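Local coordinates for kelch repeat and BTB domain-containing protein A55 (Vaccinia virus WR, PDB 6I2M) that probably serves as a substrate-specific adapter of CUL3-containing E3 ubiquitin ligases, its BTB domain binding CUL3 so that host proteins are marked for degradation, at residues G13-G18 and Y80-S85; I23-N28 and L37-A42; L49-N52 and D56-E59. One frame throughout, in Å; residues are numbered along the deposited sequence.

Contact 1: G13-G18 and Y80-S85; sequences GFRNSG and YGIPLS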
# COMPACT_ATOMS: atom_id res chain seq x y z
N GLY A 13 -10.93 4.35 -0.45
CA GLY A 13 -11.99 5.06 -1.14
C GLY A 13 -13.03 4.10 -1.69
O GLY A 13 -14.23 4.41 -1.69
N PHE A 14 -12.57 2.91 -2.14
CA PHE A 14 -13.42 1.82 -2.64
C PHE A 14 -14.15 1.16 -1.47
O PHE A 14 -15.29 0.73 -1.63
CB PHE A 14 -12.58 0.76 -3.39
CG PHE A 14 -11.95 1.15 -4.72
CD1 PHE A 14 -12.65 1.92 -5.64
CD2 PHE A 14 -10.71 0.64 -5.09
CE1 PHE A 14 -12.08 2.25 -6.87
CE2 PHE A 14 -10.15 0.96 -6.33
CZ PHE A 14 -10.84 1.76 -7.21
N ARG A 15 -13.48 1.07 -0.30
CA ARG A 15 -13.99 0.49 0.95
C ARG A 15 -15.22 1.28 1.45
O ARG A 15 -16.21 0.66 1.85
CB ARG A 15 -12.87 0.47 2.00
CG ARG A 15 -13.26 -0.09 3.37
CD ARG A 15 -12.32 0.43 4.44
NE ARG A 15 -12.89 0.30 5.78
CZ ARG A 15 -12.41 0.91 6.86
NH1 ARG A 15 -11.34 1.70 6.77
NH2 ARG A 15 -12.99 0.73 8.04
N ASN A 16 -15.14 2.62 1.42
CA ASN A 16 -16.22 3.53 1.83
C ASN A 16 -17.38 3.48 0.84
O ASN A 16 -18.54 3.56 1.25
CB ASN A 16 -15.69 4.97 1.97
CG ASN A 16 -14.55 5.14 2.96
OD1 ASN A 16 -14.49 4.51 4.02
ND2 ASN A 16 -13.62 6.02 2.62
N SER A 17 -17.06 3.35 -0.46
CA SER A 17 -18.02 3.26 -1.57
C SER A 17 -18.76 1.92 -1.58
O SER A 17 -19.92 1.87 -1.99
CB SER A 17 -17.29 3.46 -2.90
OG SER A 17 -18.16 3.36 -4.02
N GLY A 18 -18.09 0.87 -1.12
CA GLY A 18 -18.62 -0.49 -1.07
C GLY A 18 -18.14 -1.35 -2.22
O GLY A 18 -18.64 -2.47 -2.41
N TYR A 80 -5.78 0.22 6.63
CA TYR A 80 -5.96 1.11 5.48
C TYR A 80 -5.10 2.39 5.66
O TYR A 80 -4.25 2.43 6.56
CB TYR A 80 -7.46 1.41 5.26
CG TYR A 80 -8.22 0.24 4.68
CD1 TYR A 80 -8.73 -0.77 5.50
CD2 TYR A 80 -8.46 0.14 3.31
CE1 TYR A 80 -9.43 -1.85 4.97
CE2 TYR A 80 -9.17 -0.93 2.77
CZ TYR A 80 -9.65 -1.93 3.61
OH TYR A 80 -10.35 -2.99 3.09
N GLY A 81 -5.30 3.39 4.81
CA GLY A 81 -4.51 4.63 4.81
C GLY A 81 -4.73 5.65 5.92
O GLY A 81 -4.27 6.78 5.78
N ILE A 82 -5.39 5.26 7.03
CA ILE A 82 -5.67 6.17 8.15
C ILE A 82 -4.70 5.92 9.34
O ILE A 82 -4.64 4.79 9.83
CB ILE A 82 -7.17 6.14 8.57
CG1 ILE A 82 -8.10 6.47 7.37
CG2 ILE A 82 -7.46 7.09 9.75
CD1 ILE A 82 -9.43 5.71 7.36
N PRO A 83 -3.95 6.95 9.83
CA PRO A 83 -3.05 6.72 10.97
C PRO A 83 -3.81 6.62 12.29
O PRO A 83 -4.85 7.27 12.46
CB PRO A 83 -2.11 7.94 10.95
CG PRO A 83 -2.50 8.75 9.74
CD PRO A 83 -3.89 8.35 9.38
N LEU A 84 -3.30 5.81 13.23
CA LEU A 84 -3.92 5.57 14.54
C LEU A 84 -3.79 6.77 15.48
O LEU A 84 -2.67 7.18 15.82
CB LEU A 84 -3.34 4.29 15.17
CG LEU A 84 -4.28 3.47 16.07
CD1 LEU A 84 -5.39 2.80 15.27
CD2 LEU A 84 -3.50 2.40 16.81
N SER A 85 -4.94 7.34 15.90
CA SER A 85 -5.02 8.48 16.82
C SER A 85 -4.97 7.96 18.26
O SER A 85 -5.99 7.86 18.94
CB SER A 85 -6.27 9.30 16.55
OG SER A 85 -6.30 9.78 15.22
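Tyr80, the residue that leaves helical geometry at the end of helix 69-79, offers one face of its ring to the side chain of Arg15 from helix 4-17. The arginine comes in over that face: its CD sits above the ring centre, 3.6 Å from the Tyr80 centroid and 10° off the normal, a CH-pi contact. With CG anti to the backbone N (chi1 179°) and the chain extended as far as NE, the guanidinium is carried beyond the centre, and Arg15 CZ lies 4.7 Å from the same centroid, an off-centre cation-pi pairing. Guanidinium and ring planes are 27° apart. The charge itself is answered by Asp77, which forms a salt bridge with NH1, while the Tyr80 hydroxyl is hydrogen-bonded to His35; both polar ends are thus fixed from outside the pair. Further along, Ile82 turns back toward the helix and brings CD1 to 4.5 Å from Arg15 NH1, a marginal touch that approaches the guanidinium obliquely. The neighbouring Phe14 packs on Leu37 of the second subunit. The arrangement belongs to the BTB/POZ fold, where an N-terminal helix that takes part in the dimer interface is held against its own domain.

Contact 2: I23-N28 and L37-A42; sequences ISIVIN and LILSGA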
# COMPACT_ATOMS: atom_id res chain seq x y z
N ILE A 23 -16.05 -9.15 2.31
CA ILE A 23 -16.09 -9.58 3.71
C ILE A 23 -16.74 -8.51 4.62
O ILE A 23 -16.60 -7.31 4.36
CB ILE A 23 -14.69 -10.07 4.23
CG1 ILE A 23 -14.80 -10.88 5.54
CG2 ILE A 23 -13.66 -8.95 4.34
CD1 ILE A 23 -15.36 -12.27 5.39
N SER A 24 -17.45 -8.97 5.66
CA SER A 24 -18.13 -8.13 6.65
C SER A 24 -17.83 -8.63 8.07
O SER A 24 -17.92 -9.83 8.34
CB SER A 24 -19.63 -8.12 6.40
OG SER A 24 -19.96 -7.70 5.09
N ILE A 25 -17.46 -7.70 8.97
CA ILE A 25 -17.16 -8.00 10.37
C ILE A 25 -18.33 -7.54 11.25
O ILE A 25 -18.72 -6.37 11.20
CB ILE A 25 -15.78 -7.43 10.81
CG1 ILE A 25 -14.64 -8.06 9.98
CG2 ILE A 25 -15.54 -7.63 12.32
CD1 ILE A 25 -13.45 -7.16 9.71
N VAL A 26 -18.90 -8.49 12.02
CA VAL A 26 -20.05 -8.25 12.89
C VAL A 26 -19.65 -8.26 14.37
O VAL A 26 -19.13 -9.26 14.88
CB VAL A 26 -21.22 -9.23 12.58
CG1 VAL A 26 -22.35 -9.11 13.60
CG2 VAL A 26 -21.76 -8.99 11.17
N ILE A 27 -19.89 -7.13 15.06
CA ILE A 27 -19.64 -6.93 16.49
C ILE A 27 -20.99 -6.53 17.10
O ILE A 27 -21.40 -5.37 16.98
CB ILE A 27 -18.50 -5.91 16.78
CG1 ILE A 27 -17.19 -6.31 16.07
CG2 ILE A 27 -18.27 -5.74 18.29
CD1 ILE A 27 -16.51 -5.19 15.34
N ASN A 28 -21.70 -7.51 17.69
CA ASN A 28 -23.03 -7.40 18.31
C ASN A 28 -24.11 -6.96 17.30
O ASN A 28 -24.84 -7.81 16.79
CB ASN A 28 -23.01 -6.53 19.58
CG ASN A 28 -22.13 -7.06 20.69
OD1 ASN A 28 -22.36 -8.15 21.23
ND2 ASN A 28 -21.11 -6.29 21.05
N LEU A 37 -8.28 -9.71 1.12
CA LEU A 37 -6.86 -9.57 0.81
C LEU A 37 -6.14 -8.55 1.70
O LEU A 37 -5.04 -8.84 2.19
CB LEU A 37 -6.71 -9.21 -0.69
CG LEU A 37 -5.35 -8.76 -1.21
CD1 LEU A 37 -4.42 -9.95 -1.44
CD2 LEU A 37 -5.51 -7.98 -2.48
N ILE A 38 -6.76 -7.37 1.91
CA ILE A 38 -6.23 -6.26 2.71
C ILE A 38 -6.08 -6.65 4.19
O ILE A 38 -5.03 -6.41 4.78
CB ILE A 38 -7.07 -4.95 2.50
CG1 ILE A 38 -7.20 -4.57 0.99
CG2 ILE A 38 -6.55 -3.77 3.33
CD1 ILE A 38 -5.87 -4.22 0.18
N LEU A 39 -7.12 -7.28 4.78
CA LEU A 39 -7.12 -7.74 6.17
C LEU A 39 -6.10 -8.85 6.42
O LEU A 39 -5.53 -8.93 7.51
CB LEU A 39 -8.52 -8.21 6.61
CG LEU A 39 -9.59 -7.13 6.81
CD1 LEU A 39 -10.97 -7.73 6.75
CD2 LEU A 39 -9.41 -6.41 8.15
N SER A 40 -5.87 -9.71 5.41
CA SER A 40 -4.92 -10.83 5.48
C SER A 40 -3.45 -10.39 5.41
O SER A 40 -2.58 -11.08 5.93
CB SER A 40 -5.23 -11.85 4.40
OG SER A 40 -6.49 -12.46 4.63
N GLY A 41 -3.21 -9.25 4.76
CA GLY A 41 -1.88 -8.67 4.59
C GLY A 41 -1.26 -8.11 5.85
O GLY A 41 -0.06 -8.29 6.08
N ALA A 42 -2.06 -7.42 6.68
CA ALA A 42 -1.61 -6.81 7.93
C ALA A 42 -1.86 -7.70 9.15
O ALA A 42 -0.97 -7.84 9.99
CB ALA A 42 -2.28 -5.45 8.13
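A chi1 of -72° sets Leu39 CG anti to the carbonyl carbon, and a chi2 of 160° extends CD1 away from CA toward strand 23-27, where this single methyl of helix 36-42 meets both Ile23 and Ile25. On the strand, Ile25 also has its longer branch anti to the carbonyl carbon (chi1 -62°), which points CG1 toward the helix, its CD1 meeting the leucine tip to tip; Ile25 CD1 and Leu39 CD1 are 3.9 Å apart. Ile23 instead uses its CG2 methyl, 3.8 Å from Leu39 CD1, with the two side chains lying aslant. The leucine methyl is therefore shared by two isoleucines of alternate strand positions, both on the sheet face that looks at the helix, whereas the intervening Ser24 points away and is hydrogen-bonded through OG to Asn33 OD1. All three touching residues are buried, and the interaction is purely apolar. Phe46 packs on both Ile25 and Leu39, Ile79 of helix 69-79 covers Leu39 further, and Ile76 reaches Ile25. Next to Leu39, Ile38 packs on Leu37 of the second subunit, placing this short helix between the core and the dimer partner. Such packing of short helices on one face of a small sheet forms part of the hydrophobic core of the BTB/POZ domain.

Contact 3: L49-N52 and D56-E59; sequences LFSN and DSNE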
# COMPACT_ATOMS: atom_id res chain seq x y z
N LEU A 49 -7.41 -17.46 8.60
CA LEU A 49 -8.86 -17.63 8.46
C LEU A 49 -9.23 -17.91 7.00
O LEU A 49 -9.88 -18.91 6.73
CB LEU A 49 -9.63 -16.41 9.02
CG LEU A 49 -11.17 -16.46 9.00
CD1 LEU A 49 -11.71 -17.49 9.97
CD2 LEU A 49 -11.75 -15.10 9.35
N PHE A 50 -8.77 -17.05 6.06
CA PHE A 50 -9.03 -17.20 4.62
C PHE A 50 -7.87 -17.93 3.91
O PHE A 50 -7.30 -17.42 2.95
CB PHE A 50 -9.33 -15.83 3.96
CG PHE A 50 -10.22 -14.87 4.72
CD1 PHE A 50 -11.52 -15.23 5.06
CD2 PHE A 50 -9.77 -13.60 5.04
CE1 PHE A 50 -12.34 -14.34 5.76
CE2 PHE A 50 -10.60 -12.71 5.74
CZ PHE A 50 -11.87 -13.09 6.09
N SER A 51 -7.54 -19.14 4.40
CA SER A 51 -6.45 -19.97 3.88
C SER A 51 -6.94 -21.20 3.08
O SER A 51 -6.10 -21.95 2.57
CB SER A 51 -5.52 -20.40 5.01
OG SER A 51 -6.20 -21.19 5.96
N ASN A 52 -8.28 -21.40 2.99
CA ASN A 52 -8.97 -22.51 2.30
C ASN A 52 -8.64 -23.88 2.92
O ASN A 52 -8.66 -24.90 2.23
CB ASN A 52 -8.73 -22.48 0.78
CG ASN A 52 -9.07 -21.17 0.10
OD1 ASN A 52 -10.15 -20.60 0.29
ND2 ASN A 52 -8.16 -20.68 -0.72
N ASP A 56 -14.58 -22.17 8.10
CA ASP A 56 -14.79 -20.72 8.18
C ASP A 56 -14.04 -19.94 7.09
O ASP A 56 -14.19 -18.72 7.01
CB ASP A 56 -14.38 -20.19 9.57
CG ASP A 56 -14.66 -21.10 10.75
OD1 ASP A 56 -15.84 -21.45 10.97
OD2 ASP A 56 -13.69 -21.47 11.45
N SER A 57 -13.24 -20.63 6.26
CA SER A 57 -12.43 -20.02 5.20
C SER A 57 -13.24 -19.37 4.08
O SER A 57 -12.91 -18.26 3.65
CB SER A 57 -11.45 -21.03 4.63
OG SER A 57 -10.54 -21.46 5.62
N ASN A 58 -14.30 -20.05 3.61
CA ASN A 58 -15.15 -19.56 2.52
C ASN A 58 -16.47 -19.00 3.06
O ASN A 58 -17.53 -19.64 2.95
CB ASN A 58 -15.37 -20.66 1.47
CG ASN A 58 -14.09 -21.29 0.96
OD1 ASN A 58 -13.60 -22.29 1.50
ND2 ASN A 58 -13.51 -20.71 -0.08
N GLU A 59 -16.41 -17.80 3.66
CA GLU A 59 -17.56 -17.09 4.22
C GLU A 59 -17.51 -15.58 3.96
O GLU A 59 -16.43 -15.02 3.74
CB GLU A 59 -17.76 -17.42 5.72
CG GLU A 59 -16.76 -16.77 6.67
CD GLU A 59 -16.82 -17.19 8.13
OE1 GLU A 59 -17.65 -18.05 8.48
OE2 GLU A 59 -16.02 -16.64 8.92
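Ser57 OG donates a 2.9 Å hydrogen bond to Leu49 O, the last carbonyl of helix 44-49. The hydroxyl approaches at a C=O...donor angle of 160°, tilted somewhat out of the carbonyl plane. The weaker CA-H...O contact of the same serine reaches this oxygen as well; Ser57 OG is in turn bonded to the amide of Phe54, within the loop. Farther out, Asn58 ND2 reaches Asn52 OD1 at 3.4 Å, a weak, bent bond (129°) between two amides that are nearly parallel. Apolar contacts lie around these bonds. With CG anti to the backbone N, the Leu49 side chain crosses that of Asp56, where Leu49 CD1 and Asp56 CB are 3.8 Å apart. The Phe50 ring presents its edge to the Ser57 backbone, with Ser57 O near the ring plane at 3.6 Å from Phe50 CD1. Asp56 OD2 is hydrogen-bonded to a polar side chain of another protein's chain, and Leu49 and Asp56 each pack on an aromatic side chain of that protein, while Phe50 packs on Phe20 of the second subunit. This is a compact loop after a helix of the BTB domain, lying at a surface that engages a partner protein, consistent with CUL3 recognition.

From the N terminus, helix 4-17 opens the loop that contact 1 finally closes, when the chain returns at residues 80-85 beyond helix 69-79. Both other contacts are nested inside it. Contact 2 closes first, folding helix 36-42 back on strand 23-27 after the strand 30-34; contact 3 follows in series, a short loop between helix 44-49 and strand 61-63. Contacts 1 and 2 meet where Tyr80 CZ lies 3.6 Å from Ile38 CG2, and contacts 2 and 3 where Ile23 CD1 approaches Phe50 CZ at 3.6 Å. Contacts 1 and 3 do not touch, their nearest atoms being about 10 Å apart, so contact 2 bridges them within one BTB domain.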